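PDB 1X91: pectinesterase inhibitor 1 from Arabidopsis thaliana, which inhibits pectin methylesterase from flowers, siliques and leaves, the enzyme that removes methyl esters from cell-wall pectin. Local coordinates for residues 80-85 with 106-111; 114-119 with 131-136. The protein carries 1 engineered substitution. One frame throughout, in Å; residues are numbered along the deposited sequence.

Interaction 1 of 2, residues 80-85 with 106-111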
ATOM      1  N   GLU A  80       2.836  -7.895  -8.229  1.00 12.59           N
ATOM      2  CA  GLU A  80       2.332  -9.248  -8.110  1.00 14.14           C
ATOM      3  C   GLU A  80       2.677  -9.805  -6.694  1.00 12.43           C
ATOM      4  O   GLU A  80       1.835 -10.370  -6.023  1.00 14.87           O
ATOM      5  CB  GLU A  80       2.838 -10.144  -9.228  1.00 14.87           C
ATOM      6  CG  GLU A  80       2.275  -9.754 -10.596  1.00 17.86           C
ATOM      7  CD  GLU A  80       2.777 -10.613 -11.725  1.00 25.28           C
ATOM      8  OE1 GLU A  80       3.896 -11.159 -11.613  1.00 27.40           O
ATOM      9  OE2 GLU A  80       2.044 -10.678 -12.730  1.00 30.23           O
ATOM     10  N   SER A  81       3.890  -9.531  -6.255  0.50 12.17           N
ATOM     11  CA  SER A  81       4.355  -9.974  -4.944  0.50 11.90           C
ATOM     12  C   SER A  81       3.639  -9.195  -3.861  0.50 12.23           C
ATOM     13  O   SER A  81       3.225  -9.765  -2.847  0.50 11.51           O
ATOM     14  CB  SER A  81       5.864  -9.797  -4.825  0.50 12.11           C
ATOM     15  OG  SER A  81       6.534 -10.774  -5.612  0.50 14.89           O
ATOM     16  N   ALA A  82       3.478  -7.899  -4.059  1.00 11.65           N
ATOM     17  CA  ALA A  82       2.824  -7.097  -3.038  1.00 10.56           C
ATOM     18  C   ALA A  82       1.380  -7.530  -2.841  1.00 11.42           C
ATOM     19  O   ALA A  82       0.884  -7.578  -1.722  1.00 11.62           O
ATOM     20  CB  ALA A  82       2.880  -5.642  -3.376  1.00 11.84           C
ATOM     21  N   ILE A  83       0.699  -7.833  -3.938  1.00 11.93           N
ATOM     22  CA  ILE A  83      -0.663  -8.305  -3.878  1.00 12.08           C
ATOM     23  C   ILE A  83      -0.749  -9.596  -3.081  1.00 11.83           C
ATOM     24  O   ILE A  83      -1.647  -9.735  -2.272  1.00 10.59           O
ATOM     25  CB  ILE A  83      -1.274  -8.422  -5.336  1.00 13.08           C
ATOM     26  CG1 ILE A  83      -1.562  -7.009  -5.818  1.00 14.25           C
ATOM     27  CG2 ILE A  83      -2.513  -9.253  -5.355  1.00 15.77           C
ATOM     28  CD1 ILE A  83      -1.672  -6.907  -7.313  1.00 16.04           C
ATOM     29  N   GLY A  84       0.160 -10.544  -3.312  1.00 11.42           N
ATOM     30  CA  GLY A  84       0.220 -11.742  -2.498  1.00 10.99           C
ATOM     31  C   GLY A  84       0.463 -11.476  -1.040  1.00 12.37           C
ATOM     32  O   GLY A  84      -0.132 -12.124  -0.184  1.00 12.04           O
ATOM     33  N   ASN A  85       1.356 -10.522  -0.777  1.00 10.94           N
ATOM     34  CA  ASN A  85       1.662 -10.145   0.603  1.00 11.18           C
ATOM     35  C   ASN A  85       0.458  -9.547   1.258  1.00 11.04           C
ATOM     36  O   ASN A  85       0.190  -9.873   2.426  1.00  9.90           O
ATOM     37  CB  ASN A  85       2.887  -9.224   0.714  1.00 12.06           C
ATOM     38  CG  ASN A  85       4.176  -9.981   0.433  1.00 15.66           C
ATOM     39  OD1 ASN A  85       4.315 -11.108   0.870  1.00 19.17           O
ATOM     40  ND2 ASN A  85       5.107  -9.366  -0.270  1.00 19.52           N
ATOM     41  N   SER A 106       4.546  -4.853   5.701  0.50  8.78           N
ATOM     42  CA  SER A 106       5.899  -4.321   5.545  0.50  9.91           C
ATOM     43  C   SER A 106       6.541  -4.775   4.225  0.50 10.52           C
ATOM     44  O   SER A 106       7.193  -3.997   3.536  0.50 11.00           O
ATOM     45  CB  SER A 106       6.756  -4.660   6.776  0.50 10.58           C
ATOM     46  OG  SER A 106       7.855  -3.768   6.895  0.50 12.77           O
ATOM     47  N   ALA A 107       6.344  -6.031   3.873  1.00 10.40           N
ATOM     48  CA  ALA A 107       6.836  -6.560   2.644  1.00 10.49           C
ATOM     49  C   ALA A 107       6.141  -5.920   1.463  1.00 10.37           C
ATOM     50  O   ALA A 107       6.791  -5.582   0.483  1.00 11.74           O
ATOM     51  CB  ALA A 107       6.694  -8.010   2.629  1.00 11.39           C
ATOM     52  N   ALA A 108       4.835  -5.707   1.563  1.00  9.34           N
ATOM     53  CA  ALA A 108       4.116  -4.990   0.481  1.00  8.95           C
ATOM     54  C   ALA A 108       4.639  -3.605   0.273  1.00 10.07           C
ATOM     55  O   ALA A 108       4.791  -3.148  -0.889  1.00 11.17           O
ATOM     56  CB  ALA A 108       2.631  -4.959   0.735  1.00 10.68           C
ATOM     57  N   LEU A 109       4.877  -2.868   1.354  1.00  9.72           N
ATOM     58  CA  LEU A 109       5.391  -1.501   1.282  1.00 10.37           C
ATOM     59  C   LEU A 109       6.685  -1.455   0.499  1.00 11.31           C
ATOM     60  O   LEU A 109       6.887  -0.590  -0.347  1.00 11.37           O
ATOM     61  CB  LEU A 109       5.601  -0.953   2.711  1.00  9.19           C
ATOM     62  CG  LEU A 109       5.920   0.535   2.903  1.00 10.42           C
ATOM     63  CD1 LEU A 109       5.522   0.986   4.361  1.00 12.45           C
ATOM     64  CD2 LEU A 109       7.351   0.831   2.641  1.00 12.95           C
ATOM     65  N   ASP A 110       7.563  -2.414   0.755  1.00 11.82           N
ATOM     66  CA  ASP A 110       8.839  -2.493   0.052  1.00 13.29           C
ATOM     67  C   ASP A 110       8.613  -2.667  -1.437  1.00 12.56           C
ATOM     68  O   ASP A 110       9.403  -2.132  -2.246  1.00 13.55           O
ATOM     69  CB  ASP A 110       9.655  -3.685   0.539  1.00 13.87           C
ATOM     70  CG  ASP A 110      10.467  -3.375   1.730  1.00 19.12           C
ATOM     71  OD1 ASP A 110      10.270  -2.296   2.378  1.00 19.40           O
ATOM     72  OD2 ASP A 110      11.359  -4.179   2.090  1.00 19.65           O
ATOM     73  N   GLY A 111       7.556  -3.378  -1.824  1.00 12.88           N
ATOM     74  CA  GLY A 111       7.226  -3.525  -3.233  1.00 12.70           C
ATOM     75  C   GLY A 111       6.882  -2.197  -3.847  1.00 12.49           C
ATOM     76  O   GLY A 111       7.398  -1.862  -4.944  1.00 12.31           O
TER
HETATM   77  O   HOH W   1       5.740  -7.014  -1.831  1.00 20.74           O

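Interaction 2 of 2, residues 114-119 with 131-136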
ATOM      1  N   THR A 114      10.038  -0.029  -3.997  1.00 14.37           N
ATOM      2  CA  THR A 114      10.968  -0.543  -5.012  1.00 14.24           C
ATOM      3  C   THR A 114      10.499  -0.108  -6.391  1.00 15.88           C
ATOM      4  O   THR A 114      11.310   0.350  -7.182  1.00 16.14           O
ATOM      5  CB  THR A 114      11.064  -2.042  -4.972  1.00 16.10           C
ATOM      6  OG1 THR A 114      11.682  -2.484  -3.754  1.00 17.43           O
ATOM      7  CG2 THR A 114      11.961  -2.580  -6.132  1.00 17.60           C
ATOM      8  N   CYS A 115       9.196  -0.202  -6.655  1.00 14.28           N
ATOM      9  CA  CYS A 115       8.641   0.363  -7.883  1.00 14.48           C
ATOM     10  C   CYS A 115       9.020   1.831  -8.038  1.00 15.91           C
ATOM     11  O   CYS A 115       9.524   2.246  -9.095  1.00 15.98           O
ATOM     12  CB  CYS A 115       7.127   0.159  -7.961  1.00 12.87           C
ATOM     13  SG  CYS A 115       6.433   0.888  -9.514  1.00 16.55           S
ATOM     14  N   LEU A 116       8.862   2.626  -6.982  1.00 16.32           N
ATOM     15  CA  LEU A 116       9.219   4.039  -7.040  1.00 18.82           C
ATOM     16  C   LEU A 116      10.700   4.213  -7.384  1.00 20.74           C
ATOM     17  O   LEU A 116      11.075   5.048  -8.215  1.00 22.45           O
ATOM     18  CB  LEU A 116       8.941   4.698  -5.715  1.00 18.41           C
ATOM     19  CG  LEU A 116       7.496   5.032  -5.508  1.00 18.22           C
ATOM     20  CD1 LEU A 116       7.260   5.397  -4.055  1.00 19.93           C
ATOM     21  CD2 LEU A 116       7.089   6.158  -6.491  1.00 18.63           C
ATOM     22  N   ASP A 117      11.558   3.408  -6.767  0.50 21.81           N
ATOM     23  CA  ASP A 117      12.995   3.437  -7.080  0.50 23.13           C
ATOM     24  C   ASP A 117      13.332   2.908  -8.510  0.50 23.76           C
ATOM     25  O   ASP A 117      14.300   3.354  -9.135  0.50 23.91           O
ATOM     26  CB  ASP A 117      13.778   2.647  -6.019  0.50 23.29           C
ATOM     27  CG  ASP A 117      13.806   3.345  -4.648  0.50 24.15           C
ATOM     28  OD1 ASP A 117      13.495   4.552  -4.557  0.50 24.93           O
ATOM     29  OD2 ASP A 117      14.138   2.746  -3.600  0.50 27.19           O
ATOM     30  N   ASP A 118      12.534   1.984  -9.037  1.00 24.86           N
ATOM     31  CA  ASP A 118      12.769   1.420 -10.360  1.00 25.21           C
ATOM     32  C   ASP A 118      12.439   2.446 -11.449  1.00 25.68           C
ATOM     33  O   ASP A 118      12.993   2.324 -12.565  1.00 25.61           O
ATOM     34  CB  ASP A 118      11.876   0.207 -10.635  1.00 26.64           C
ATOM     35  CG  ASP A 118      12.300  -1.074  -9.909  1.00 27.14           C
ATOM     36  OD1 ASP A 118      13.495  -1.306  -9.673  1.00 27.71           O
ATOM     37  OD2 ASP A 118      11.463  -1.965  -9.644  1.00 31.40           O
ATOM     38  N   VAL A 119      11.533   3.395 -11.154  1.00 24.06           N
ATOM     39  CA  VAL A 119      11.062   4.389 -12.146  1.00 24.64           C
ATOM     40  C   VAL A 119      11.696   5.760 -11.980  1.00 25.47           C
ATOM     41  O   VAL A 119      11.425   6.658 -12.789  1.00 25.09           O
ATOM     42  CB  VAL A 119       9.498   4.549 -12.223  1.00 23.96           C
ATOM     43  CG1 VAL A 119       8.804   3.225 -12.512  1.00 23.43           C
ATOM     44  CG2 VAL A 119       8.929   5.175 -10.979  1.00 23.07           C
ATOM     45  N   ASN A 131       2.071   7.960  -8.531  1.00 14.88           N
ATOM     46  CA  ASN A 131       1.142   8.473  -7.527  1.00 16.16           C
ATOM     47  C   ASN A 131       0.512   7.298  -6.793  1.00 15.31           C
ATOM     48  O   ASN A 131       0.392   7.359  -5.593  1.00 15.47           O
ATOM     49  CB  ASN A 131       0.062   9.347  -8.151  1.00 16.66           C
ATOM     50  CG  ASN A 131       0.612  10.671  -8.660  1.00 20.06           C
ATOM     51  OD1 ASN A 131       1.763  11.030  -8.382  1.00 24.10           O
ATOM     52  ND2 ASN A 131      -0.196  11.387  -9.450  1.00 25.85           N
ATOM     53  N   ASN A 132       0.087   6.259  -7.503  1.00 13.75           N
ATOM     54  CA  ASN A 132      -0.452   5.065  -6.838  1.00 13.76           C
ATOM     55  C   ASN A 132       0.580   4.385  -5.965  1.00 13.47           C
ATOM     56  O   ASN A 132       0.238   3.840  -4.920  1.00 12.62           O
ATOM     57  CB  ASN A 132      -1.035   4.054  -7.815  1.00 14.01           C
ATOM     58  CG  ASN A 132      -2.398   4.456  -8.358  1.00 17.78           C
ATOM     59  OD1 ASN A 132      -2.888   5.553  -8.099  1.00 22.40           O
ATOM     60  ND2 ASN A 132      -3.016   3.552  -9.124  1.00 20.59           N
ATOM     61  N   SER A 133       1.848   4.369  -6.381  1.00 13.06           N
ATOM     62  CA  SER A 133       2.904   3.781  -5.567  1.00 13.35           C
ATOM     63  C   SER A 133       3.106   4.543  -4.279  1.00 13.08           C
ATOM     64  O   SER A 133       3.255   3.946  -3.226  1.00 13.40           O
ATOM     65  CB  SER A 133       4.230   3.681  -6.313  1.00 15.01           C
ATOM     66  OG  SER A 133       4.124   2.717  -7.354  1.00 13.87           O
ATOM     67  N   LYS A 134       3.093   5.858  -4.377  1.00 12.75           N
ATOM     68  CA  LYS A 134       3.141   6.686  -3.179  1.00 13.04           C
ATOM     69  C   LYS A 134       1.910   6.442  -2.293  1.00 13.42           C
ATOM     70  O   LYS A 134       2.039   6.318  -1.078  1.00 13.68           O
ATOM     71  CB  LYS A 134       3.235   8.172  -3.547  1.00 13.66           C
ATOM     72  CG  LYS A 134       4.538   8.542  -4.129  1.00 16.28           C
ATOM     73  CD  LYS A 134       4.568  10.038  -4.496  1.00 20.62           C
ATOM     74  CE  LYS A 134       5.889  10.430  -5.106  1.00 23.33           C
ATOM     75  NZ  LYS A 134       5.866  11.892  -5.415  1.00 27.73           N
ATOM     76  N   THR A 135       0.732   6.357  -2.874  1.00 12.60           N
ATOM     77  CA  THR A 135      -0.517   6.109  -2.137  1.00 13.01           C
ATOM     78  C   THR A 135      -0.440   4.767  -1.426  1.00 12.43           C
ATOM     79  O   THR A 135      -0.798   4.646  -0.267  1.00 13.13           O
ATOM     80  CB  THR A 135      -1.687   6.148  -3.094  1.00 14.17           C
ATOM     81  OG1 THR A 135      -1.866   7.535  -3.479  1.00 16.47           O
ATOM     82  CG2 THR A 135      -2.996   5.653  -2.458  1.00 14.50           C
ATOM     83  N   ILE A 136       0.064   3.746  -2.100  1.00 11.23           N
ATOM     84  CA  ILE A 136       0.141   2.438  -1.461  1.00 10.95           C
ATOM     85  C   ILE A 136       1.163   2.444  -0.342  1.00 12.48           C
ATOM     86  O   ILE A 136       0.922   1.839   0.695  1.00 10.57           O
ATOM     87  CB  ILE A 136       0.412   1.333  -2.524  1.00 10.97           C
ATOM     88  CG1 ILE A 136      -0.820   1.145  -3.368  1.00 13.01           C
ATOM     89  CG2 ILE A 136       0.869   0.005  -1.891  1.00 11.58           C
ATOM     90  CD1 ILE A 136      -0.569   0.494  -4.710  1.00 13.61           C
TER

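Interaction 1 of 2, residues 80-85 with 106-111
A82 and A108 meet methyl to methyl, the CB of A82 lying 4.2 Å from the CB of A108. The CB of A108 is slightly closer, 4.0 Å, to the backbone O of A82. Because both side chains are single methyls lying side by side, the backbones approach until the CA atoms of A82 and A108 are 4.3 Å apart, and the segment axes come within 8.3 Å. G111, one turn on from A107 and without a side chain, faces the methyl of A82 and lets the backbones stay close.

The polar part belongs to N85. Its CG stands anti to the carbonyl carbon (chi1 -72°), which carries the amide over A107, where ND2 of N85 packs 3.6 Å from the methyl CB of A107. The same ND2 gives a hydrogen bond to a water, 2.9 Å away, and that water donates in turn to the backbone O of A107. An amide thus serves twice, covering an alanine and reaching the opposite backbone through solvent. Elsewhere on the two segments A108 touches C140 of helix 127-149, and I83 packs against helix 34-62. Close, nearly antiparallel alanine packing at 161° here joins neighbouring helices 66-94 and 98-119 of the four-helix bundle of the PMEI family.

Interaction 2 of 2, residues 114-119 with 131-136
L116 meets S133 where the two segments come nearest, their CA atoms 6.5 Å apart, and these two residues lose the most surface to the contact. The leucine approaches with its branch point: CG lies 3.6 Å from the CB of S133, and CD2 of L116 follows at 3.8 Å from the same atom. L116 CG is anti to the carbonyl carbon (chi1 -79°), a setting that lays the fork over the serine, whose short side chain lets the leucine come in close. The other methyl, CD1 of L116, reaches 4.2 Å to CG of K134, the two side chains crossing at about a right angle; the lysine lends its aliphatic stem to the edge of the contact and extends its chain beyond.

The segments run antiparallel at 151°, joining helices 98-119 and 127-149 of the four-helix bundle, with axes 9.5 Å apart, a spacing that accommodates a leucine. S133 suits its buried place because its hydroxyl is engaged twice: OG hydrogen-bonds to the backbone O of V129, one turn earlier in its own helix, and to OH of Y79 on helix 66-94. Beside it sits the sulfur of C115, SG 3.7 Å from S133 OG, a van der Waals neighbour. That sulfur is also bonded to C75 in a disulfide, which ties helix 98-119 covalently to helix 66-94, while L116 further packs on V130.

How the interactions relate
Interactions 1 and 2 have centres about 12 Å apart and share helix 98-119, which contributes 106-111 to the first and 114-119 to the second. They come in series along the chain: interaction 1 pairs that helix with the preceding helix 66-94, and interaction 2 pairs it with the following helix 127-149. Each is therefore an antiparallel contact between helices consecutive in sequence, as an up-and-down four-helix bundle requires. The polar and covalent ties around interaction 2 also reach helix 66-94, so that all three helices are linked to one another within the bundle, which carries the N-terminal alpha-hairpin extension required for inhibition.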